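Side-chain contacts in ADP-ribosylation factor-binding protein GGA1 (Saccharomyces cerevisiae, PDB 5CN2), which may help to regulate membrane traffic through the trans-Golgi network and binds ARF1 and ARF2, its GAE (gamma-adaptin ear) domain being the part described here: residues H13-N16 / R22-Y25; E26-R29 / L35-V38; S18-I23 / D112-S117. All coordinates share one frame; numbering follows the deposited sequence.

Contact 1. Residues H13-N16 / R22-Y25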
ATOM      1  N   HIS A  13       0.671   7.489  -6.856  1.00 37.65           N
ATOM      2  CA  HIS A  13      -0.755   7.498  -6.727  1.00 36.60           C
ATOM      3  C   HIS A  13      -1.053   7.337  -5.235  1.00 38.02           C
ATOM      4  O   HIS A  13      -0.298   6.699  -4.516  1.00 35.35           O
ATOM      5  CB  HIS A  13      -1.354   6.339  -7.536  1.00 39.06           C
ATOM      6  CG  HIS A  13      -0.855   6.264  -8.954  1.00 41.06           C
ATOM      7  ND1 HIS A  13      -1.506   6.874 -10.011  1.00 39.51           N
ATOM      8  CD2 HIS A  13       0.220   5.634  -9.492  1.00 40.31           C
ATOM      9  CE1 HIS A  13      -0.845   6.636 -11.129  1.00 39.09           C
ATOM     10  NE2 HIS A  13       0.201   5.880 -10.845  1.00 41.42           N
ATOM     11  N   ILE A  14      -2.145   7.930  -4.771  1.00 42.00           N
ATOM     12  CA  ILE A  14      -2.454   7.954  -3.354  1.00 41.38           C
ATOM     13  C   ILE A  14      -3.453   6.867  -3.080  1.00 41.24           C
ATOM     14  O   ILE A  14      -4.534   6.865  -3.648  1.00 41.40           O
ATOM     15  CB  ILE A  14      -3.015   9.321  -2.909  1.00 45.95           C
ATOM     16  CG1 ILE A  14      -1.937  10.404  -3.112  1.00 49.46           C
ATOM     17  CG2 ILE A  14      -3.441   9.281  -1.446  1.00 45.16           C
ATOM     18  CD1 ILE A  14      -2.343  11.805  -2.692  1.00 50.75           C
ATOM     19  N   LEU A  15      -3.073   5.930  -2.220  1.00 42.70           N
ATOM     20  CA  LEU A  15      -3.976   4.885  -1.767  1.00 41.01           C
ATOM     21  C   LEU A  15      -4.839   5.440  -0.640  1.00 37.40           C
ATOM     22  O   LEU A  15      -6.046   5.228  -0.588  1.00 33.74           O
ATOM     23  CB  LEU A  15      -3.177   3.680  -1.250  1.00 43.08           C
ATOM     24  CG  LEU A  15      -3.997   2.409  -1.003  1.00 45.49           C
ATOM     25  CD1 LEU A  15      -4.284   1.746  -2.333  1.00 48.77           C
ATOM     26  CD2 LEU A  15      -3.275   1.423  -0.093  1.00 48.51           C
ATOM     27  N   ASN A  16      -4.207   6.147   0.276  1.00 35.68           N
ATOM     28  CA  ASN A  16      -4.938   6.684   1.411  1.00 36.85           C
ATOM     29  C   ASN A  16      -4.180   7.813   2.103  1.00 37.36           C
ATOM     30  O   ASN A  16      -2.947   7.795   2.211  1.00 38.02           O
ATOM     31  CB  ASN A  16      -5.235   5.583   2.424  1.00 36.67           C
ATOM     32  CG  ASN A  16      -6.313   5.985   3.404  1.00 39.02           C
ATOM     33  OD1 ASN A  16      -6.094   6.036   4.613  1.00 45.31           O
ATOM     34  ND2 ASN A  16      -7.471   6.312   2.882  1.00 38.09           N
ATOM     35  N   ARG A  22       0.162   8.819   5.255  1.00 33.81           N
ATOM     36  CA  ARG A  22      -0.110   8.791   3.806  1.00 33.08           C
ATOM     37  C   ARG A  22       0.489   7.529   3.229  1.00 30.26           C
ATOM     38  O   ARG A  22       1.663   7.262   3.419  1.00 29.43           O
ATOM     39  CB  ARG A  22       0.465   9.999   3.066  1.00 31.96           C
ATOM     40  CG  ARG A  22       0.230   9.920   1.556  1.00 34.48           C
ATOM     41  CD  ARG A  22       0.759  11.119   0.781  1.00 37.04           C
ATOM     42  NE  ARG A  22       2.214  11.093   0.606  1.00 37.46           N
ATOM     43  CZ  ARG A  22       3.088  11.732   1.382  1.00 39.50           C
ATOM     44  NH1 ARG A  22       2.680  12.463   2.409  1.00 41.21           N
ATOM     45  NH2 ARG A  22       4.391  11.639   1.132  1.00 40.97           N
ATOM     46  N   ILE A  23      -0.352   6.742   2.568  1.00 31.78           N
ATOM     47  CA  ILE A  23       0.083   5.560   1.849  1.00 32.81           C
ATOM     48  C   ILE A  23      -0.055   5.943   0.416  1.00 31.15           C
ATOM     49  O   ILE A  23      -1.125   6.286  -0.010  1.00 31.43           O
ATOM     50  CB  ILE A  23      -0.828   4.331   2.111  1.00 33.93           C
ATOM     51  CG1 ILE A  23      -0.945   4.041   3.604  1.00 36.47           C
ATOM     52  CG2 ILE A  23      -0.302   3.110   1.393  1.00 33.71           C
ATOM     53  CD1 ILE A  23      -1.978   2.990   3.957  1.00 37.37           C
ATOM     54  N   ASP A  24       1.034   5.890  -0.332  1.00 34.82           N
ATOM     55  CA  ASP A  24       0.972   6.084  -1.773  1.00 33.06           C
ATOM     56  C   ASP A  24       1.875   5.070  -2.450  1.00 34.34           C
ATOM     57  O   ASP A  24       2.542   4.248  -1.765  1.00 29.94           O
ATOM     58  CB  ASP A  24       1.327   7.534  -2.167  1.00 33.70           C
ATOM     59  CG  ASP A  24       2.636   8.017  -1.593  1.00 32.90           C
ATOM     60  OD1 ASP A  24       3.518   7.211  -1.243  1.00 37.70           O
ATOM     61  OD2 ASP A  24       2.777   9.241  -1.480  1.00 32.51           O
ATOM     62  N   TYR A  25       1.889   5.088  -3.786  1.00 34.58           N
ATOM     63  CA  TYR A  25       2.561   3.997  -4.510  1.00 34.12           C
ATOM     64  C   TYR A  25       2.856   4.270  -5.958  1.00 35.04           C
ATOM     65  O   TYR A  25       2.162   5.049  -6.602  1.00 36.42           O
ATOM     66  CB  TYR A  25       1.726   2.704  -4.409  1.00 32.68           C
ATOM     67  CG  TYR A  25       0.389   2.804  -5.057  1.00 32.05           C
ATOM     68  CD1 TYR A  25      -0.674   3.385  -4.406  1.00 32.11           C
ATOM     69  CD2 TYR A  25       0.185   2.318  -6.355  1.00 33.00           C
ATOM     70  CE1 TYR A  25      -1.911   3.479  -5.015  1.00 33.69           C
ATOM     71  CE2 TYR A  25      -1.034   2.400  -6.963  1.00 31.51           C
ATOM     72  CZ  TYR A  25      -2.077   2.984  -6.302  1.00 33.93           C
ATOM     73  OH  TYR A  25      -3.296   3.084  -6.930  1.00 36.63           O
TER
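H13 and Y25 form an antiparallel hydrogen-bonded pair, their side chains on the same face of the sheet as those of I23 and N16. The amide H13 N reaches Y25 O at 2.9 Å and nearly straight, whereas the return bond from Y25 N to H13 O is more bent. Packing on this face is tight. With chi1 at 64°, CG of Y25 stands between its backbone N and carbonyl carbon, and the ring is carried back across the neighbouring strand. CB of H13 lies over one face of that ring, 3.9 Å from its centroid and offset toward the rim, a CH-pi contact, while the rings themselves meet obliquely. A broad, flat tyrosine suits the place because it can also touch the next residue but one: L15 CB lies 4.0 Å from Y25 CE1.

Between I14 (paired with D24) and N16 (paired with I23) the register slips by one as the chain turns a corner at L15. L15 and N16 both face I23, a classic beta bulge, and I23 O is gripped by two amides, L15 N at 3.0 Å and N16 N at 3.1 Å. The extra residue is a buried leucine, whose CD2 meets I23 CG2 at 3.7 Å.

The face bearing I14 and D24 is looser. Exposed I14 and D24 meet only at 4.4 Å between side-chain atoms CG1 and CB. Aspartate suits buried D24 because two arginines match its carboxylate: R22 NE donates to OD2 at 2.8 Å from above the carboxylate plane, and R12 salt-bridges OD1.

Strand 21-29 is bonded on its other side to strand 34-43, R22 with S42 and D24 with F40, while L15 packs on W103 and T120, and Y25 on L122, of the second sheet.

Contact 2. Residues E26-R29 / L35-V38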
ATOM      1  N   GLU A  26       3.904   3.613  -6.454  1.00 37.22           N
ATOM      2  CA  GLU A  26       4.219   3.562  -7.867  1.00 38.77           C
ATOM      3  C   GLU A  26       3.620   2.288  -8.438  1.00 42.18           C
ATOM      4  O   GLU A  26       3.597   1.238  -7.784  1.00 40.03           O
ATOM      5  CB  GLU A  26       5.734   3.588  -8.071  1.00 42.29           C
ATOM      6  CG  GLU A  26       6.344   4.918  -7.646  1.00 45.98           C
ATOM      7  CD  GLU A  26       7.855   4.930  -7.580  1.00 48.25           C
ATOM      8  OE1 GLU A  26       8.497   3.870  -7.448  1.00 48.11           O
ATOM      9  OE2 GLU A  26       8.403   6.046  -7.625  1.00 61.32           O
ATOM     10  N   LEU A  27       3.111   2.377  -9.654  1.00 43.42           N
ATOM     11  CA  LEU A  27       2.491   1.232 -10.296  1.00 45.61           C
ATOM     12  C   LEU A  27       3.030   1.110 -11.702  1.00 45.08           C
ATOM     13  O   LEU A  27       2.768   1.974 -12.527  1.00 42.80           O
ATOM     14  CB  LEU A  27       0.982   1.402 -10.332  1.00 49.06           C
ATOM     15  CG  LEU A  27       0.220   0.295 -11.058  1.00 51.51           C
ATOM     16  CD1 LEU A  27       0.263  -0.997 -10.282  1.00 50.28           C
ATOM     17  CD2 LEU A  27      -1.218   0.732 -11.265  1.00 58.53           C
ATOM     18  N   THR A  28       3.786   0.045 -11.958  1.00 41.77           N
ATOM     19  CA  THR A  28       4.384  -0.179 -13.263  1.00 46.14           C
ATOM     20  C   THR A  28       3.948  -1.511 -13.851  1.00 49.40           C
ATOM     21  O   THR A  28       3.621  -2.456 -13.139  1.00 52.73           O
ATOM     22  CB  THR A  28       5.903  -0.202 -13.164  1.00 45.56           C
ATOM     23  OG1 THR A  28       6.274  -0.968 -12.019  1.00 46.37           O
ATOM     24  CG2 THR A  28       6.435   1.190 -13.017  1.00 47.76           C
ATOM     25  N   ARG A  29       3.963  -1.582 -15.167  1.00 47.51           N
ATOM     26  CA  ARG A  29       3.667  -2.816 -15.854  1.00 48.85           C
ATOM     27  C   ARG A  29       4.990  -3.442 -16.236  1.00 47.71           C
ATOM     28  O   ARG A  29       5.757  -2.840 -16.960  1.00 49.03           O
ATOM     29  CB  ARG A  29       2.821  -2.533 -17.087  1.00 49.64           C
ATOM     30  CG  ARG A  29       2.705  -3.715 -18.026  1.00 48.48           C
ATOM     31  CD  ARG A  29       1.586  -3.509 -19.018  1.00 51.23           C
ATOM     32  NE  ARG A  29       0.652  -4.620 -18.945  1.00 61.22           N
ATOM     33  CZ  ARG A  29      -0.415  -4.664 -18.162  1.00 60.57           C
ATOM     34  NH1 ARG A  29      -0.715  -3.653 -17.383  1.00 70.22           N
ATOM     35  NH2 ARG A  29      -1.188  -5.728 -18.160  1.00 66.08           N
ATOM     36  N   LEU A  35       1.989  -6.639 -12.975  1.00 41.86           N
ATOM     37  CA  LEU A  35       2.217  -5.291 -12.457  1.00 39.56           C
ATOM     38  C   LEU A  35       3.110  -5.341 -11.226  1.00 40.99           C
ATOM     39  O   LEU A  35       3.115  -6.337 -10.488  1.00 44.37           O
ATOM     40  CB  LEU A  35       0.904  -4.637 -12.045  1.00 38.64           C
ATOM     41  CG  LEU A  35      -0.250  -4.587 -13.032  1.00 38.99           C
ATOM     42  CD1 LEU A  35      -1.432  -3.837 -12.441  1.00 40.63           C
ATOM     43  CD2 LEU A  35       0.172  -3.948 -14.336  1.00 41.47           C
ATOM     44  N   ARG A  36       3.846  -4.258 -10.992  1.00 38.65           N
ATOM     45  CA  ARG A  36       4.695  -4.119  -9.817  1.00 39.04           C
ATOM     46  C   ARG A  36       4.180  -2.939  -8.995  1.00 41.16           C
ATOM     47  O   ARG A  36       3.968  -1.862  -9.535  1.00 36.81           O
ATOM     48  CB  ARG A  36       6.121  -3.858 -10.242  1.00 39.60           C
ATOM     49  CG  ARG A  36       7.111  -4.020  -9.114  1.00 47.77           C
ATOM     50  CD  ARG A  36       8.377  -4.723  -9.581  1.00 52.95           C
ATOM     51  NE  ARG A  36       9.419  -4.717  -8.557  1.00 58.92           N
ATOM     52  CZ  ARG A  36      10.110  -3.634  -8.195  1.00 63.67           C
ATOM     53  NH1 ARG A  36       9.875  -2.447  -8.766  1.00 66.36           N
ATOM     54  NH2 ARG A  36      11.034  -3.729  -7.248  1.00 64.37           N
ATOM     55  N   LEU A  37       3.921  -3.153  -7.708  1.00 44.00           N
ATOM     56  CA  LEU A  37       3.530  -2.054  -6.822  1.00 42.93           C
ATOM     57  C   LEU A  37       4.599  -1.834  -5.829  1.00 41.96           C
ATOM     58  O   LEU A  37       4.920  -2.747  -5.047  1.00 41.15           O
ATOM     59  CB  LEU A  37       2.300  -2.380  -5.993  1.00 46.05           C
ATOM     60  CG  LEU A  37       0.976  -1.919  -6.517  1.00 49.16           C
ATOM     61  CD1 LEU A  37       0.386  -3.070  -7.325  1.00 53.94           C
ATOM     62  CD2 LEU A  37       0.112  -1.555  -5.329  1.00 50.93           C
ATOM     63  N   VAL A  38       5.116  -0.615  -5.815  1.00 44.24           N
ATOM     64  CA  VAL A  38       6.024  -0.182  -4.772  1.00 41.92           C
ATOM     65  C   VAL A  38       5.233   0.765  -3.898  1.00 42.51           C
ATOM     66  O   VAL A  38       4.830   1.842  -4.346  1.00 40.53           O
ATOM     67  CB  VAL A  38       7.266   0.469  -5.369  1.00 43.60           C
ATOM     68  CG1 VAL A  38       8.270   0.807  -4.276  1.00 44.22           C
ATOM     69  CG2 VAL A  38       7.880  -0.475  -6.392  1.00 41.54           C
TER
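L27 and L37 face each other as a non-hydrogen-bonded pair in the beta hairpin of strands 21-29 and 34-43, whose segments run antiparallel at 163°. Their side chains lie side by side, and CD1 of L27 meets CD1 of L37 at 3.6 Å. The same methyl also touches L35 CD1, at 3.9 Å, so one leucine bridges two across the hairpin. This follows from its torsion: CG is anti to the backbone N (chi1 177°), which brings the end of the side chain nearer the partner strand. Leucine fits all three positions, since methyls can interlock here without any polar group to satisfy.

The backbone sets this register. The pairs E26 with V38 and T28 with R36 each exchange two hydrogen bonds, the shortest running from R36 N to T28 O at 2.8 Å. On their face, the beta-branched T28 sets OG1 against R36 CB at 3.4 Å, and E26 lies alongside V38.

Farther out, strand 78-89 holds the second strand from its other side, bonding L35 to V88 and L37 to A86, and V38 packs on I85 and K83. P123 lies against L27. R29 reaches beyond the hairpin, where its NH2 donates to V93 O; its long chain, bent at chi3, brings NH1 obliquely to within 3.2 Å of L35 CD2.

Contact 3. Residues S18-I23 / D112-S117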
ATOM      1  N   SER A  18      -4.859   9.898   5.730  1.00 43.02           N
ATOM      2  CA  SER A  18      -5.567  10.232   6.962  1.00 42.01           C
ATOM      3  C   SER A  18      -4.838  11.445   7.526  1.00 45.96           C
ATOM      4  O   SER A  18      -4.099  12.113   6.798  1.00 41.61           O
ATOM      5  CB  SER A  18      -5.561   9.040   7.938  1.00 43.18           C
ATOM      6  OG  SER A  18      -4.246   8.576   8.248  1.00 43.19           O
ATOM      7  N   ASP A  19      -5.034  11.752   8.807  1.00 51.96           N
ATOM      8  CA  ASP A  19      -4.339  12.895   9.419  1.00 51.96           C
ATOM      9  C   ASP A  19      -2.923  12.543   9.875  1.00 51.56           C
ATOM     10  O   ASP A  19      -2.095  13.421  10.045  1.00 53.54           O
ATOM     11  CB  ASP A  19      -5.135  13.420  10.609  1.00 57.40           C
ATOM     12  CG  ASP A  19      -6.476  13.988  10.200  1.00 60.91           C
ATOM     13  OD1 ASP A  19      -6.572  14.509   9.068  1.00 61.16           O
ATOM     14  OD2 ASP A  19      -7.425  13.916  11.016  1.00 63.67           O
ATOM     15  N   HIS A  20      -2.657  11.254  10.060  1.00 51.66           N
ATOM     16  CA  HIS A  20      -1.384  10.770  10.587  1.00 49.37           C
ATOM     17  C   HIS A  20      -0.490  10.085   9.569  1.00 45.34           C
ATOM     18  O   HIS A  20       0.702   9.963   9.798  1.00 44.39           O
ATOM     19  CB  HIS A  20      -1.678   9.753  11.677  1.00 50.22           C
ATOM     20  CG  HIS A  20      -2.677  10.238  12.660  1.00 54.26           C
ATOM     21  ND1 HIS A  20      -2.320  10.727  13.896  1.00 56.94           N
ATOM     22  CD2 HIS A  20      -4.021  10.368  12.570  1.00 58.11           C
ATOM     23  CE1 HIS A  20      -3.406  11.108  14.543  1.00 59.41           C
ATOM     24  NE2 HIS A  20      -4.452  10.906  13.759  1.00 62.72           N
ATOM     25  N   LEU A  21      -1.070   9.617   8.470  1.00 41.15           N
ATOM     26  CA  LEU A  21      -0.402   8.671   7.603  1.00 39.18           C
ATOM     27  C   LEU A  21      -0.812   8.870   6.153  1.00 36.80           C
ATOM     28  O   LEU A  21      -1.994   9.070   5.859  1.00 37.36           O
ATOM     29  CB  LEU A  21      -0.791   7.259   8.028  1.00 41.49           C
ATOM     30  CG  LEU A  21      -0.144   6.132   7.233  1.00 43.18           C
ATOM     31  CD1 LEU A  21       1.328   6.024   7.572  1.00 43.75           C
ATOM     32  CD2 LEU A  21      -0.836   4.810   7.519  1.00 46.57           C
ATOM     33  N   ARG A  22       0.162   8.819   5.255  1.00 33.81           N
ATOM     34  CA  ARG A  22      -0.110   8.791   3.806  1.00 33.08           C
ATOM     35  C   ARG A  22       0.489   7.529   3.229  1.00 30.26           C
ATOM     36  O   ARG A  22       1.663   7.262   3.419  1.00 29.43           O
ATOM     37  CB  ARG A  22       0.465   9.999   3.066  1.00 31.96           C
ATOM     38  CG  ARG A  22       0.230   9.920   1.556  1.00 34.48           C
ATOM     39  CD  ARG A  22       0.759  11.119   0.781  1.00 37.04           C
ATOM     40  NE  ARG A  22       2.214  11.093   0.606  1.00 37.46           N
ATOM     41  CZ  ARG A  22       3.088  11.732   1.382  1.00 39.50           C
ATOM     42  NH1 ARG A  22       2.680  12.463   2.409  1.00 41.21           N
ATOM     43  NH2 ARG A  22       4.391  11.639   1.132  1.00 40.97           N
ATOM     44  N   ILE A  23      -0.352   6.742   2.568  1.00 31.78           N
ATOM     45  CA  ILE A  23       0.083   5.560   1.849  1.00 32.81           C
ATOM     46  C   ILE A  23      -0.055   5.943   0.416  1.00 31.15           C
ATOM     47  O   ILE A  23      -1.125   6.286  -0.010  1.00 31.43           O
ATOM     48  CB  ILE A  23      -0.828   4.331   2.111  1.00 33.93           C
ATOM     49  CG1 ILE A  23      -0.945   4.041   3.604  1.00 36.47           C
ATOM     50  CG2 ILE A  23      -0.302   3.110   1.393  1.00 33.71           C
ATOM     51  CD1 ILE A  23      -1.978   2.990   3.957  1.00 37.37           C
ATOM     52  N   ASP A 112      -2.912   6.291  21.068  1.00 46.50           N
ATOM     53  CA  ASP A 112      -3.961   5.614  20.331  1.00 43.61           C
ATOM     54  C   ASP A 112      -3.481   4.371  19.597  1.00 42.82           C
ATOM     55  O   ASP A 112      -2.291   4.223  19.278  1.00 38.79           O
ATOM     56  CB  ASP A 112      -4.600   6.610  19.350  1.00 48.66           C
ATOM     57  CG  ASP A 112      -6.038   6.241  18.969  1.00 49.29           C
ATOM     58  OD1 ASP A 112      -6.724   5.569  19.748  1.00 48.66           O
ATOM     59  OD2 ASP A 112      -6.491   6.638  17.878  1.00 53.17           O
ATOM     60  N   SER A 113      -4.420   3.462  19.360  1.00 40.00           N
ATOM     61  CA  SER A 113      -4.201   2.312  18.491  1.00 41.86           C
ATOM     62  C   SER A 113      -5.157   2.442  17.319  1.00 43.22           C
ATOM     63  O   SER A 113      -6.381   2.461  17.515  1.00 43.17           O
ATOM     64  CB  SER A 113      -4.460   1.013  19.248  1.00 41.83           C
ATOM     65  OG  SER A 113      -4.062  -0.106  18.495  1.00 41.22           O
ATOM     66  N   LYS A 114      -4.616   2.556  16.107  1.00 42.63           N
ATOM     67  CA  LYS A 114      -5.431   2.984  14.966  1.00 42.71           C
ATOM     68  C   LYS A 114      -5.508   1.951  13.891  1.00 38.61           C
ATOM     69  O   LYS A 114      -4.642   1.078  13.779  1.00 42.89           O
ATOM     70  CB  LYS A 114      -4.918   4.299  14.386  1.00 42.99           C
ATOM     71  CG  LYS A 114      -4.658   5.333  15.466  1.00 46.11           C
ATOM     72  CD  LYS A 114      -4.314   6.690  14.889  1.00 48.59           C
ATOM     73  CE  LYS A 114      -5.489   7.653  14.911  1.00 51.54           C
ATOM     74  NZ  LYS A 114      -5.426   8.516  16.114  1.00 50.57           N
ATOM     75  N   GLU A 115      -6.576   2.063  13.114  1.00 34.99           N
ATOM     76  CA  GLU A 115      -6.883   1.177  12.013  1.00 35.15           C
ATOM     77  C   GLU A 115      -7.326   2.073  10.883  1.00 37.72           C
ATOM     78  O   GLU A 115      -7.979   3.104  11.108  1.00 40.03           O
ATOM     79  CB  GLU A 115      -8.032   0.223  12.369  1.00 34.08           C
ATOM     80  N   GLU A 116      -6.955   1.704   9.670  1.00 38.22           N
ATOM     81  CA  GLU A 116      -7.439   2.368   8.467  1.00 37.52           C
ATOM     82  C   GLU A 116      -7.658   1.263   7.474  1.00 35.60           C
ATOM     83  O   GLU A 116      -6.941   0.283   7.485  1.00 34.92           O
ATOM     84  CB  GLU A 116      -6.405   3.342   7.916  1.00 40.77           C
ATOM     85  CG  GLU A 116      -6.075   4.509   8.841  1.00 42.28           C
ATOM     86  CD  GLU A 116      -4.856   5.285   8.384  1.00 43.26           C
ATOM     87  OE1 GLU A 116      -4.434   5.091   7.220  1.00 43.75           O
ATOM     88  OE2 GLU A 116      -4.315   6.081   9.185  1.00 43.87           O
ATOM     89  N   SER A 117      -8.651   1.410   6.618  1.00 35.70           N
ATOM     90  CA  SER A 117      -9.017   0.336   5.729  1.00 36.49           C
ATOM     91  C   SER A 117      -9.733   0.883   4.533  1.00 34.69           C
ATOM     92  O   SER A 117     -10.300   1.946   4.592  1.00 33.53           O
ATOM     93  CB  SER A 117      -9.898  -0.680   6.461  1.00 35.95           C
ATOM     94  OG  SER A 117     -11.218  -0.195   6.637  1.00 37.92           O
TER
HETATM   95  O   HOH W   1      -3.335   6.658   5.483  1.00 39.54           O
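The backbones of S18 and E116 stay well apart, CA to CA 8.2 Å, so side chains and a water must span the interval. S18 OG donates to E116 OE2 at 2.7 Å, although the position of that oxygen is less certain. The serine's chi1 of 56° sets OG between the backbone N and carbonyl carbon, where L21 N gives it a weak hydrogen bond. Serine suits the place because its short hydroxyl can accept that bond while donating to E116; a bond from S18 N to L21 O closes the turn. The other carboxylate oxygen, E116 OE1, lies 2.6 Å from water 1. That water also sits 2.8 Å from L21 O and so links the two segments, while L21 CD2 rests against OE1.

Nearer the start of segment 112-117, K114 crosses H20 at about a right angle. The bend at chi3 lays its CE over one face of the imidazole, 4.0 Å from the ring centroid, a CH-pi contact. The bend at chi4 turns NZ into a salt bridge with D112 OD2, at 2.8 Å, meeting the anti lone pair of that oxygen. An alanine at K114 would probably leave the D112 carboxylate without its ammonium mate and the H20 ring freer to turn.

The extended E116 chain reaches from edge strand 112-122 to the turn between strands 13-17 and 21-29, so the contact bridges the two sheets of the beta sandwich at its margin. Its charge is probably eased by the hydroxyl and the water; the lysine gives its apolar chain to the ring and its ammonium to the aspartate.

How the contacts relate
Strand 21-29 runs through all three contacts: segment 18-23 leads into it, 22-25 forms its middle and 26-29 its end. Contacts 1 and 2 join it to its neighbours on either side in one sheet, with centres about 13 Å apart, and they touch where Y25 CB comes within 3.2 Å of V38 O. Contact 3 instead crosses to the other sheet of the sandwich. Its centre is about 12 Å from that of contact 1, with which it shares R22 and I23, but about 23 Å from that of contact 2, on the opposite side of the chain's centre. Contacts 1 and 2 knit successive antiparallel pairs within one sheet, and contact 3 links that sheet's margin to the facing one.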